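Local coordinates for protein hypothetical P60 katanin (Sulfolobus acidocaldarius, PDB 2W2U) that forms the MIT domain of an AAA-family ATPase of the archaeal ESCRT cell-division machinery and binds an ESCRT-III peptide, at residues A[12-16]-A[61-65]; A[22-27]-A[41-45]; A[35-39]-A[79-83]. Residues are numbered along the deposited sequence.

How the contacts relate
The three contacts join the helices of the MIT three-helix bundle pairwise. Contact 1 pairs helix 11-31 with helix 62-81, contact 2 pairs helix 11-31 with helix 35-55, and contact 3 pairs helix 35-55 with helix 62-81. Contact 2 lies nearest the middle, its centre about 5 Å from that of the chain, and packs small residues and rings tightly. Contacts 1 and 3 occupy opposite ends, with centres about 25 Å apart. Contact 1 is buried yet polar, beside the bound peptide; contact 3 is apolar and partly exposed at its C-terminal edge. Contacts 2 and 3 touch, Tyr42 CE2 lying 3.8 Å from Leu79 CD1.

Contact 1: residues A[12-16]-A[61-65]; sequences QVMLE and TAAIY
Residues 12-16 are helical throughout, near the start of helix 11-31, with Glu16 N bonded to Gln12 O at 2.8 Å. Residues 61-65 lead into helix 62-81, where Tyr65 N bonds to Thr61 O at 3.1 Å. The segments run in broadly the same direction and stand well apart: the CA atoms of Gln12 and Thr61 are 10.2 Å from each other, those of Glu16 and Tyr65 9.2 Å. Because the backbones stand apart and only the ends of a few long side chains meet, just 129 Å² is buried.

Gln12 leaves its helix sideways, but its extended t,t side chain carries OE1 to 2.9 Å from Tyr65 OH and 4.0 Å from Thr61 OG1. One turn later Glu16 points toward the partner in an m,t conformation. Its OE2 accepts a very short hydrogen bond of 2.5 Å from Tyr65 OH and lies 3.9 Å from Thr61 CG2. Tyrosine suits this place because its rigid ring, with chi1 m, carries a hydroxyl far enough to meet Glu16 and Gln12 reaching from the other helix; both carboxylate and amide oxygen meet it at the ring edge. Outside the two segments, the bound ESCRT-III peptide offers basic side chains that pair with Glu16 OE2 in a salt bridge and with Thr61 OG1 in a hydrogen bond. The polar cluster is thus part of the peptide-binding groove between helix 11-31 and helix 62-81. Beneath it runs helix 35-55, whose Leu52 and Val53 pack against Tyr65, while Leu15 turns to Leu52 and Leu55.

Contact 2: residues A[22-27]-A[41-45]; sequences YAINAV and NYKKA
Two helical segments, 22-27 and 41-45, pack almost antiparallel, with axes 7.7 Å apart at closest approach and crossing at -158°. The CA atoms of Ala26 and Asn41 lie 4.8 Å apart, those of Tyr22 and Ala45 5.1 Å, a closeness that alanines permit. Asn41 (chi1 m) presses CB to 3.4 Å from Tyr22 O and 3.5 Å from Ala26 CB. Tyr42 starts away from the partner, yet its m rotamer swings the ring over Ala26, whose CB sits 3.5 Å from the ring centroid in a CH-pi contact. Lys44 returns the arrangement, its CB 3.7 Å above the centroid of the Tyr22 ring (chi1 m), while its ammonium end leads away. Ala45 CB fits 3.8 Å from Tyr22 CB and 4.4 Å from Ala23 CB. With 424 Å² buried but no polar bond between the segments, this hairpin of the MIT bundle is held here by shape and CH-pi packing, while Asn41 ND2 and Tyr42 OH find their hydrogen-bond partners, Glu37 O and Asp30, outside the two segments.

Contact 3: residues A[35-39]-A[79-83]; sequences AEEAI and LKELI
Ile39 lays its CD1 over the last part of helix 62-81, 3.7 Å from Leu79 CB, 3.6 Å from Lys80 N and 4.3 Å from Ile83 CD1. Its m,t rotamer stretches the branched chain across the gap. One turn earlier, the CA of Ala35 lies 5.6 Å from that of Leu79; its small CB, 4.3 Å from Leu79 CB and 4.0 Å from Leu79 O, suits so close a meeting. Residues 35-39 form the first turn of helix 35-55, with Ile39 N bonded to Ala35 O at 2.8 Å. Leu79, also m,t, extends CD1 to 3.8 Å from Ala38 CB and reaches Asp30 of helix 11-31. At Leu82 the chain has left the helical conformation (psi 157°), and Ile83 (chi1 p) rests CD1 3.9 Å from Ala35 CB and 3.8 Å from Glu36 N; it ends this fragment, so its path may differ in the full-length chain. The contact joins the start of helix 35-55 to the end of helix 62-81. Ala35, Ala38, Ile39 and Leu79 are buried, while Ile83 covers the outer edge, beside exposed Glu36, whose OE1 lies 4.0 Å from Ile83 CD1. Without a hydrogen bond or salt bridge between the segments, apolar packing accounts for the 284 Å² buried.

Contact 1: residues A[12-16]-A[61-65]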
ATOM      1  N   GLN A  12       9.298   7.106  10.171  1.00 16.56           N
ATOM      2  CA  GLN A  12       8.644   7.342   8.885  1.00 15.91           C
ATOM      3  C   GLN A  12       9.191   6.407   7.820  1.00 15.75           C
ATOM      4  O   GLN A  12       8.434   5.678   7.180  1.00 15.11           O
ATOM      5  CB  GLN A  12       8.808   8.799   8.442  1.00 15.99           C
ATOM      6  CG  GLN A  12       7.925   9.175   7.258  1.00 15.30           C
ATOM      7  CD  GLN A  12       7.806  10.673   7.041  1.00 14.59           C
ATOM      8  OE1 GLN A  12       6.845  11.146   6.429  1.00 14.88           O
ATOM      9  NE2 GLN A  12       8.777  11.427   7.541  1.00 14.23           N
ATOM     10  N   VAL A  13      10.515   6.433   7.654  1.00 15.77           N
ATOM     11  CA  VAL A  13      11.217   5.629   6.657  1.00 15.72           C
ATOM     12  C   VAL A  13      11.031   4.124   6.910  1.00 15.80           C
ATOM     13  O   VAL A  13      10.846   3.349   5.975  1.00 15.67           O
ATOM     14  CB  VAL A  13      12.729   6.008   6.591  1.00 15.62           C
ATOM     15  CG1 VAL A  13      13.505   5.044   5.708  1.00 15.77           C
ATOM     16  CG2 VAL A  13      12.903   7.436   6.077  1.00 15.53           C
ATOM     17  N   MET A  14      11.067   3.731   8.179  1.00 15.92           N
ATOM     18  CA  MET A  14      10.879   2.339   8.571  1.00 16.65           C
ATOM     19  C   MET A  14       9.477   1.827   8.196  1.00 15.21           C
ATOM     20  O   MET A  14       9.334   0.729   7.639  1.00 14.62           O
ATOM     21  CB  MET A  14      11.138   2.194  10.069  1.00 16.27           C
ATOM     22  CG  MET A  14      11.339   0.772  10.533  1.00 18.15           C
ATOM     23  SD  MET A  14      10.575   0.516  12.141  1.00 21.51           S
ATOM     24  CE  MET A  14       8.844   0.527  11.647  1.00 18.37           C
ATOM     25  N   LEU A  15       8.454   2.629   8.487  1.00 14.07           N
ATOM     26  CA  LEU A  15       7.082   2.282   8.106  1.00 13.64           C
ATOM     27  C   LEU A  15       6.872   2.328   6.592  1.00 13.08           C
ATOM     28  O   LEU A  15       6.193   1.472   6.031  1.00 12.84           O
ATOM     29  CB  LEU A  15       6.059   3.172   8.824  1.00 13.44           C
ATOM     30  CG  LEU A  15       5.851   2.944  10.331  1.00 13.57           C
ATOM     31  CD1 LEU A  15       5.117   4.119  10.937  1.00 12.77           C
ATOM     32  CD2 LEU A  15       5.107   1.630  10.630  1.00 14.40           C
ATOM     33  N   GLU A  16       7.464   3.320   5.933  1.00 12.94           N
ATOM     34  CA  GLU A  16       7.404   3.405   4.473  1.00 13.04           C
ATOM     35  C   GLU A  16       7.932   2.137   3.792  1.00 13.34           C
ATOM     36  O   GLU A  16       7.310   1.629   2.860  1.00 13.09           O
ATOM     37  CB  GLU A  16       8.119   4.662   3.962  1.00 12.81           C
ATOM     38  CG  GLU A  16       7.302   5.931   4.199  1.00 12.93           C
ATOM     39  CD  GLU A  16       8.062   7.221   3.945  1.00 12.58           C
ATOM     40  OE1 GLU A  16       9.293   7.185   3.735  1.00 11.69           O
ATOM     41  OE2 GLU A  16       7.409   8.285   3.948  1.00 11.50           O
ATOM     42  N   THR A  61       4.217  14.268   2.070  1.00 11.76           N
ATOM     43  CA  THR A  61       4.114  12.861   1.655  1.00 11.56           C
ATOM     44  C   THR A  61       2.695  12.298   1.836  1.00 11.73           C
ATOM     45  O   THR A  61       2.318  11.346   1.151  1.00 11.96           O
ATOM     46  CB  THR A  61       5.128  11.926   2.401  1.00 11.84           C
ATOM     47  OG1 THR A  61       6.314  12.641   2.754  1.00 10.64           O
ATOM     48  CG2 THR A  61       5.507  10.723   1.526  1.00 11.08           C
ATOM     49  N   ALA A  62       1.916  12.889   2.746  1.00 11.58           N
ATOM     50  CA  ALA A  62       0.597  12.352   3.116  1.00 11.89           C
ATOM     51  C   ALA A  62      -0.344  12.160   1.919  1.00 12.22           C
ATOM     52  O   ALA A  62      -1.088  11.178   1.878  1.00 11.99           O
ATOM     53  CB  ALA A  62      -0.067  13.208   4.197  1.00 11.92           C
ATOM     54  N   ALA A  63      -0.282  13.080   0.948  1.00 12.19           N
ATOM     55  CA  ALA A  63      -1.084  12.994  -0.276  1.00 12.53           C
ATOM     56  C   ALA A  63      -0.776  11.729  -1.081  1.00 12.83           C
ATOM     57  O   ALA A  63      -1.681  11.123  -1.659  1.00 13.04           O
ATOM     58  CB  ALA A  63      -0.893  14.243  -1.138  1.00 12.63           C
ATOM     59  N   ILE A  64       0.496  11.337  -1.111  1.00 13.02           N
ATOM     60  CA  ILE A  64       0.910  10.084  -1.750  1.00 13.46           C
ATOM     61  C   ILE A  64       0.434   8.849  -0.967  1.00 13.50           C
ATOM     62  O   ILE A  64      -0.065   7.886  -1.568  1.00 13.52           O
ATOM     63  CB  ILE A  64       2.442  10.034  -1.996  1.00 13.48           C
ATOM     64  CG1 ILE A  64       2.859  11.130  -2.989  1.00 14.12           C
ATOM     65  CG2 ILE A  64       2.863   8.653  -2.497  1.00 14.02           C
ATOM     66  CD1 ILE A  64       4.326  11.547  -2.889  1.00 14.54           C
ATOM     67  N   TYR A  65       0.583   8.872   0.360  1.00 13.44           N
ATOM     68  CA  TYR A  65       0.031   7.798   1.204  1.00 13.47           C
ATOM     69  C   TYR A  65      -1.459   7.616   0.923  1.00 13.68           C
ATOM     70  O   TYR A  65      -1.933   6.495   0.725  1.00 13.22           O
ATOM     71  CB  TYR A  65       0.168   8.102   2.696  1.00 13.05           C
ATOM     72  CG  TYR A  65       1.551   8.379   3.244  1.00 12.83           C
ATOM     73  CD1 TYR A  65       2.696   7.790   2.697  1.00 12.20           C
ATOM     74  CD2 TYR A  65       1.699   9.195   4.368  1.00 11.70           C
ATOM     75  CE1 TYR A  65       3.952   8.047   3.240  1.00 11.78           C
ATOM     76  CE2 TYR A  65       2.941   9.457   4.912  1.00 11.47           C
ATOM     77  CZ  TYR A  65       4.062   8.884   4.349  1.00 11.73           C
ATOM     78  OH  TYR A  65       5.286   9.160   4.907  1.00 12.59           O
TER

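Contact 2: residues A[22-27]-A[41-45]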
ATOM      1  N   TYR A  22       4.901  -4.894   1.737  1.00 15.29           N
ATOM      2  CA  TYR A  22       3.536  -5.401   1.590  1.00 15.00           C
ATOM      3  C   TYR A  22       2.949  -5.134   0.204  1.00 14.87           C
ATOM      4  O   TYR A  22       2.350  -6.030  -0.400  1.00 14.57           O
ATOM      5  CB  TYR A  22       2.614  -4.843   2.681  1.00 14.98           C
ATOM      6  CG  TYR A  22       2.863  -5.419   4.055  1.00 14.66           C
ATOM      7  CD1 TYR A  22       2.881  -6.792   4.257  1.00 14.47           C
ATOM      8  CD2 TYR A  22       3.062  -4.588   5.158  1.00 14.41           C
ATOM      9  CE1 TYR A  22       3.096  -7.335   5.519  1.00 15.29           C
ATOM     10  CE2 TYR A  22       3.285  -5.121   6.428  1.00 14.99           C
ATOM     11  CZ  TYR A  22       3.297  -6.497   6.598  1.00 15.35           C
ATOM     12  OH  TYR A  22       3.511  -7.050   7.844  1.00 16.42           O
ATOM     13  N   ALA A  23       3.134  -3.910  -0.291  1.00 14.62           N
ATOM     14  CA  ALA A  23       2.638  -3.509  -1.610  1.00 14.80           C
ATOM     15  C   ALA A  23       3.248  -4.351  -2.733  1.00 15.10           C
ATOM     16  O   ALA A  23       2.538  -4.792  -3.635  1.00 15.26           O
ATOM     17  CB  ALA A  23       2.891  -2.025  -1.850  1.00 14.54           C
ATOM     18  N   ILE A  24       4.559  -4.574  -2.665  1.00 15.42           N
ATOM     19  CA  ILE A  24       5.268  -5.430  -3.618  1.00 15.82           C
ATOM     20  C   ILE A  24       4.762  -6.881  -3.545  1.00 15.76           C
ATOM     21  O   ILE A  24       4.562  -7.520  -4.580  1.00 16.04           O
ATOM     22  CB  ILE A  24       6.812  -5.365  -3.417  1.00 15.63           C
ATOM     23  CG1 ILE A  24       7.344  -3.968  -3.766  1.00 15.66           C
ATOM     24  CG2 ILE A  24       7.532  -6.424  -4.256  1.00 16.06           C
ATOM     25  CD1 ILE A  24       8.821  -3.759  -3.407  1.00 16.35           C
ATOM     26  N   ASN A  25       4.556  -7.389  -2.331  1.00 15.92           N
ATOM     27  CA  ASN A  25       3.985  -8.727  -2.142  1.00 16.21           C
ATOM     28  C   ASN A  25       2.591  -8.862  -2.757  1.00 15.99           C
ATOM     29  O   ASN A  25       2.269  -9.889  -3.353  1.00 15.86           O
ATOM     30  CB  ASN A  25       3.923  -9.100  -0.656  1.00 16.65           C
ATOM     31  CG  ASN A  25       5.286  -9.416  -0.060  1.00 17.86           C
ATOM     32  OD1 ASN A  25       6.283  -9.553  -0.771  1.00 19.06           O
ATOM     33  ND2 ASN A  25       5.326  -9.540   1.263  1.00 18.66           N
ATOM     34  N   ALA A  26       1.780  -7.817  -2.609  1.00 15.90           N
ATOM     35  CA  ALA A  26       0.410  -7.793  -3.118  1.00 16.04           C
ATOM     36  C   ALA A  26       0.331  -7.762  -4.647  1.00 16.46           C
ATOM     37  O   ALA A  26      -0.463  -8.486  -5.247  1.00 16.01           O
ATOM     38  CB  ALA A  26      -0.345  -6.619  -2.525  1.00 15.77           C
ATOM     39  N   VAL A  27       1.152  -6.915  -5.266  1.00 17.03           N
ATOM     40  CA  VAL A  27       1.170  -6.776  -6.719  1.00 17.92           C
ATOM     41  C   VAL A  27       1.704  -8.063  -7.368  1.00 18.39           C
ATOM     42  O   VAL A  27       1.203  -8.494  -8.413  1.00 18.79           O
ATOM     43  CB  VAL A  27       1.970  -5.512  -7.165  1.00 17.85           C
ATOM     44  CG1 VAL A  27       2.019  -5.395  -8.672  1.00 18.21           C
ATOM     45  CG2 VAL A  27       1.344  -4.253  -6.583  1.00 17.98           C
ATOM     46  N   ASN A  41      -2.133  -8.765   1.496  1.00 11.02           N
ATOM     47  CA  ASN A  41      -0.984  -7.882   1.437  1.00 10.62           C
ATOM     48  C   ASN A  41      -1.333  -6.411   1.150  1.00 10.21           C
ATOM     49  O   ASN A  41      -0.721  -5.510   1.722  1.00  9.64           O
ATOM     50  CB  ASN A  41       0.049  -8.449   0.462  1.00 10.31           C
ATOM     51  CG  ASN A  41       0.857  -9.583   1.078  1.00 11.47           C
ATOM     52  OD1 ASN A  41       1.690  -9.348   1.952  1.00 11.95           O
ATOM     53  ND2 ASN A  41       0.606 -10.818   0.634  1.00 10.58           N
ATOM     54  N   TYR A  42      -2.325  -6.182   0.286  1.00 10.17           N
ATOM     55  CA  TYR A  42      -2.862  -4.836   0.042  1.00 10.04           C
ATOM     56  C   TYR A  42      -3.416  -4.238   1.344  1.00 10.50           C
ATOM     57  O   TYR A  42      -3.149  -3.072   1.664  1.00 10.23           O
ATOM     58  CB  TYR A  42      -3.977  -4.862  -1.018  1.00  9.84           C
ATOM     59  CG  TYR A  42      -3.538  -4.940  -2.474  1.00  9.60           C
ATOM     60  CD1 TYR A  42      -2.618  -4.027  -3.011  1.00  8.84           C
ATOM     61  CD2 TYR A  42      -4.088  -5.895  -3.329  1.00 10.13           C
ATOM     62  CE1 TYR A  42      -2.233  -4.098  -4.355  1.00  9.18           C
ATOM     63  CE2 TYR A  42      -3.712  -5.977  -4.670  1.00 10.26           C
ATOM     64  CZ  TYR A  42      -2.790  -5.073  -5.174  1.00  9.95           C
ATOM     65  OH  TYR A  42      -2.428  -5.158  -6.492  1.00 10.59           O
ATOM     66  N   LYS A  43      -4.181  -5.038   2.092  1.00 10.57           N
ATOM     67  CA  LYS A  43      -4.775  -4.584   3.354  1.00 10.95           C
ATOM     68  C   LYS A  43      -3.699  -4.206   4.365  1.00 10.70           C
ATOM     69  O   LYS A  43      -3.858  -3.249   5.123  1.00  9.97           O
ATOM     70  CB  LYS A  43      -5.684  -5.654   3.963  1.00 10.80           C
ATOM     71  CG  LYS A  43      -7.005  -5.859   3.255  1.00 12.94           C
ATOM     72  CD  LYS A  43      -7.928  -6.723   4.107  1.00 15.19           C
ATOM     73  CE  LYS A  43      -9.139  -7.194   3.326  1.00 17.04           C
ATOM     74  NZ  LYS A  43     -10.165  -6.146   3.146  1.00 18.23           N
ATOM     75  N   LYS A  44      -2.611  -4.976   4.366  1.00 11.01           N
ATOM     76  CA  LYS A  44      -1.499  -4.752   5.286  1.00 11.65           C
ATOM     77  C   LYS A  44      -0.703  -3.510   4.904  1.00 11.46           C
ATOM     78  O   LYS A  44      -0.193  -2.805   5.773  1.00 11.69           O
ATOM     79  CB  LYS A  44      -0.601  -5.993   5.387  1.00 11.49           C
ATOM     80  CG  LYS A  44      -1.231  -7.118   6.210  1.00 12.02           C
ATOM     81  CD  LYS A  44      -0.364  -8.372   6.233  1.00 12.27           C
ATOM     82  CE  LYS A  44      -1.037  -9.524   6.994  1.00 14.08           C
ATOM     83  NZ  LYS A  44      -1.339  -9.196   8.431  1.00 15.60           N
ATOM     84  N   ALA A  45      -0.606  -3.250   3.603  1.00 11.31           N
ATOM     85  CA  ALA A  45      -0.022  -2.007   3.102  1.00 11.34           C
ATOM     86  C   ALA A  45      -0.903  -0.807   3.473  1.00 11.42           C
ATOM     87  O   ALA A  45      -0.397   0.228   3.914  1.00 10.88           O
ATOM     88  CB  ALA A  45       0.183  -2.086   1.598  1.00 10.97           C
TER

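Contact 3: residues A[35-39]-A[79-83]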
ATOM      1  N   ALA A  35      -5.842 -14.062  -5.661  1.00 18.27           N
ATOM      2  CA  ALA A  35      -6.652 -12.945  -5.170  1.00 17.59           C
ATOM      3  C   ALA A  35      -6.560 -12.726  -3.664  1.00 17.24           C
ATOM      4  O   ALA A  35      -6.390 -11.588  -3.216  1.00 17.13           O
ATOM      5  CB  ALA A  35      -8.103 -13.101  -5.601  1.00 17.35           C
ATOM      6  N   GLU A  36      -6.654 -13.811  -2.894  1.00 16.81           N
ATOM      7  CA  GLU A  36      -6.633 -13.736  -1.429  1.00 16.73           C
ATOM      8  C   GLU A  36      -5.314 -13.201  -0.858  1.00 16.54           C
ATOM      9  O   GLU A  36      -5.326 -12.307  -0.006  1.00 15.97           O
ATOM     10  CB  GLU A  36      -6.967 -15.097  -0.801  1.00 16.83           C
ATOM     11  CG  GLU A  36      -6.852 -15.130   0.723  1.00 16.76           C
ATOM     12  CD  GLU A  36      -7.680 -14.049   1.413  1.00 16.80           C
ATOM     13  OE1 GLU A  36      -8.821 -13.780   0.984  1.00 15.82           O
ATOM     14  OE2 GLU A  36      -7.181 -13.463   2.395  1.00 17.50           O
ATOM     15  N   GLU A  37      -4.201 -13.774  -1.319  1.00 16.33           N
ATOM     16  CA  GLU A  37      -2.858 -13.331  -0.952  1.00 16.54           C
ATOM     17  C   GLU A  37      -2.579 -11.902  -1.400  1.00 15.51           C
ATOM     18  O   GLU A  37      -1.931 -11.137  -0.687  1.00 15.46           O
ATOM     19  CB  GLU A  37      -1.803 -14.278  -1.536  1.00 17.11           C
ATOM     20  CG  GLU A  37      -1.052 -15.090  -0.483  1.00 20.59           C
ATOM     21  CD  GLU A  37       0.397 -14.645  -0.337  1.00 24.38           C
ATOM     22  OE1 GLU A  37       1.183 -14.888  -1.285  1.00 25.72           O
ATOM     23  OE2 GLU A  37       0.752 -14.069   0.723  1.00 25.67           O
ATOM     24  N   ALA A  38      -3.066 -11.549  -2.586  1.00 14.59           N
ATOM     25  CA  ALA A  38      -2.975 -10.174  -3.064  1.00 13.86           C
ATOM     26  C   ALA A  38      -3.732  -9.244  -2.111  1.00 13.43           C
ATOM     27  O   ALA A  38      -3.177  -8.245  -1.641  1.00 13.09           O
ATOM     28  CB  ALA A  38      -3.510 -10.065  -4.483  1.00 13.55           C
ATOM     29  N   ILE A  39      -4.982  -9.607  -1.803  1.00 12.77           N
ATOM     30  CA  ILE A  39      -5.821  -8.829  -0.888  1.00 12.56           C
ATOM     31  C   ILE A  39      -5.218  -8.680   0.513  1.00 12.30           C
ATOM     32  O   ILE A  39      -5.184  -7.568   1.045  1.00 12.15           O
ATOM     33  CB  ILE A  39      -7.278  -9.368  -0.817  1.00 12.50           C
ATOM     34  CG1 ILE A  39      -8.028  -9.062  -2.124  1.00 12.50           C
ATOM     35  CG2 ILE A  39      -8.025  -8.743   0.343  1.00 12.44           C
ATOM     36  CD1 ILE A  39      -9.286  -9.929  -2.354  1.00 12.82           C
ATOM     37  N   LEU A  79     -10.749  -7.460  -6.740  1.00 15.95           N
ATOM     38  CA  LEU A  79     -10.307  -8.849  -6.489  1.00 15.51           C
ATOM     39  C   LEU A  79     -11.262  -9.658  -5.603  1.00 15.30           C
ATOM     40  O   LEU A  79     -11.389 -10.869  -5.758  1.00 14.52           O
ATOM     41  CB  LEU A  79      -8.885  -8.877  -5.915  1.00 15.10           C
ATOM     42  CG  LEU A  79      -7.742  -8.361  -6.798  1.00 15.23           C
ATOM     43  CD1 LEU A  79      -6.459  -8.221  -5.984  1.00 13.96           C
ATOM     44  CD2 LEU A  79      -7.524  -9.262  -8.003  1.00 15.43           C
ATOM     45  N   LYS A  80     -11.923  -8.962  -4.683  1.00 15.72           N
ATOM     46  CA  LYS A  80     -12.924  -9.530  -3.783  1.00 16.53           C
ATOM     47  C   LYS A  80     -14.055 -10.243  -4.532  1.00 16.54           C
ATOM     48  O   LYS A  80     -14.575 -11.248  -4.052  1.00 16.06           O
ATOM     49  CB  LYS A  80     -13.511  -8.415  -2.916  1.00 16.48           C
ATOM     50  CG  LYS A  80     -14.335  -8.878  -1.727  1.00 17.84           C
ATOM     51  CD  LYS A  80     -14.917  -7.684  -0.985  1.00 17.76           C
ATOM     52  CE  LYS A  80     -15.714  -8.121   0.239  1.00 20.37           C
ATOM     53  NZ  LYS A  80     -15.878  -7.000   1.214  1.00 20.22           N
ATOM     54  N   GLU A  81     -14.421  -9.710  -5.700  1.00 16.82           N
ATOM     55  CA  GLU A  81     -15.511 -10.242  -6.524  1.00 17.42           C
ATOM     56  C   GLU A  81     -15.151 -11.555  -7.209  1.00 17.44           C
ATOM     57  O   GLU A  81     -16.020 -12.345  -7.572  1.00 17.76           O
ATOM     58  CB  GLU A  81     -15.943  -9.208  -7.569  1.00 17.54           C
ATOM     59  CG  GLU A  81     -16.609  -7.964  -6.993  1.00 18.58           C
ATOM     60  CD  GLU A  81     -17.846  -8.274  -6.155  1.00 21.13           C
ATOM     61  OE1 GLU A  81     -18.515  -9.310  -6.396  1.00 22.18           O
ATOM     62  OE2 GLU A  81     -18.153  -7.471  -5.252  1.00 22.04           O
ATOM     63  N   LEU A  82     -13.858 -11.761  -7.419  1.00 17.47           N
ATOM     64  CA  LEU A  82     -13.342 -13.048  -7.828  1.00 17.52           C
ATOM     65  C   LEU A  82     -13.201 -13.707  -6.468  1.00 17.72           C
ATOM     66  O   LEU A  82     -13.129 -12.997  -5.471  1.00 18.74           O
ATOM     67  CB  LEU A  82     -11.992 -12.863  -8.527  1.00 17.22           C
ATOM     68  CG  LEU A  82     -11.868 -11.590  -9.385  1.00 16.87           C
ATOM     69  CD1 LEU A  82     -10.439 -11.331  -9.821  1.00 16.73           C
ATOM     70  CD2 LEU A  82     -12.805 -11.615 -10.596  1.00 18.43           C
ATOM     71  N   ILE A  83     -13.190 -15.029  -6.386  1.00 17.22           N
ATOM     72  CA  ILE A  83     -13.246 -15.682  -5.057  1.00 16.54           C
ATOM     73  C   ILE A  83     -14.414 -15.145  -4.210  1.00 16.69           C
ATOM     74  O   ILE A  83     -14.686 -15.640  -3.115  1.00 16.66           O
ATOM     75  CB  ILE A  83     -11.887 -15.600  -4.253  1.00 16.42           C
ATOM     76  CG1 ILE A  83     -11.663 -14.199  -3.645  1.00 15.88           C
ATOM     77  CG2 ILE A  83     -10.713 -16.073  -5.124  1.00 15.15           C
ATOM     78  CD1 ILE A  83     -10.457 -14.072  -2.705  1.00 16.27           C
TER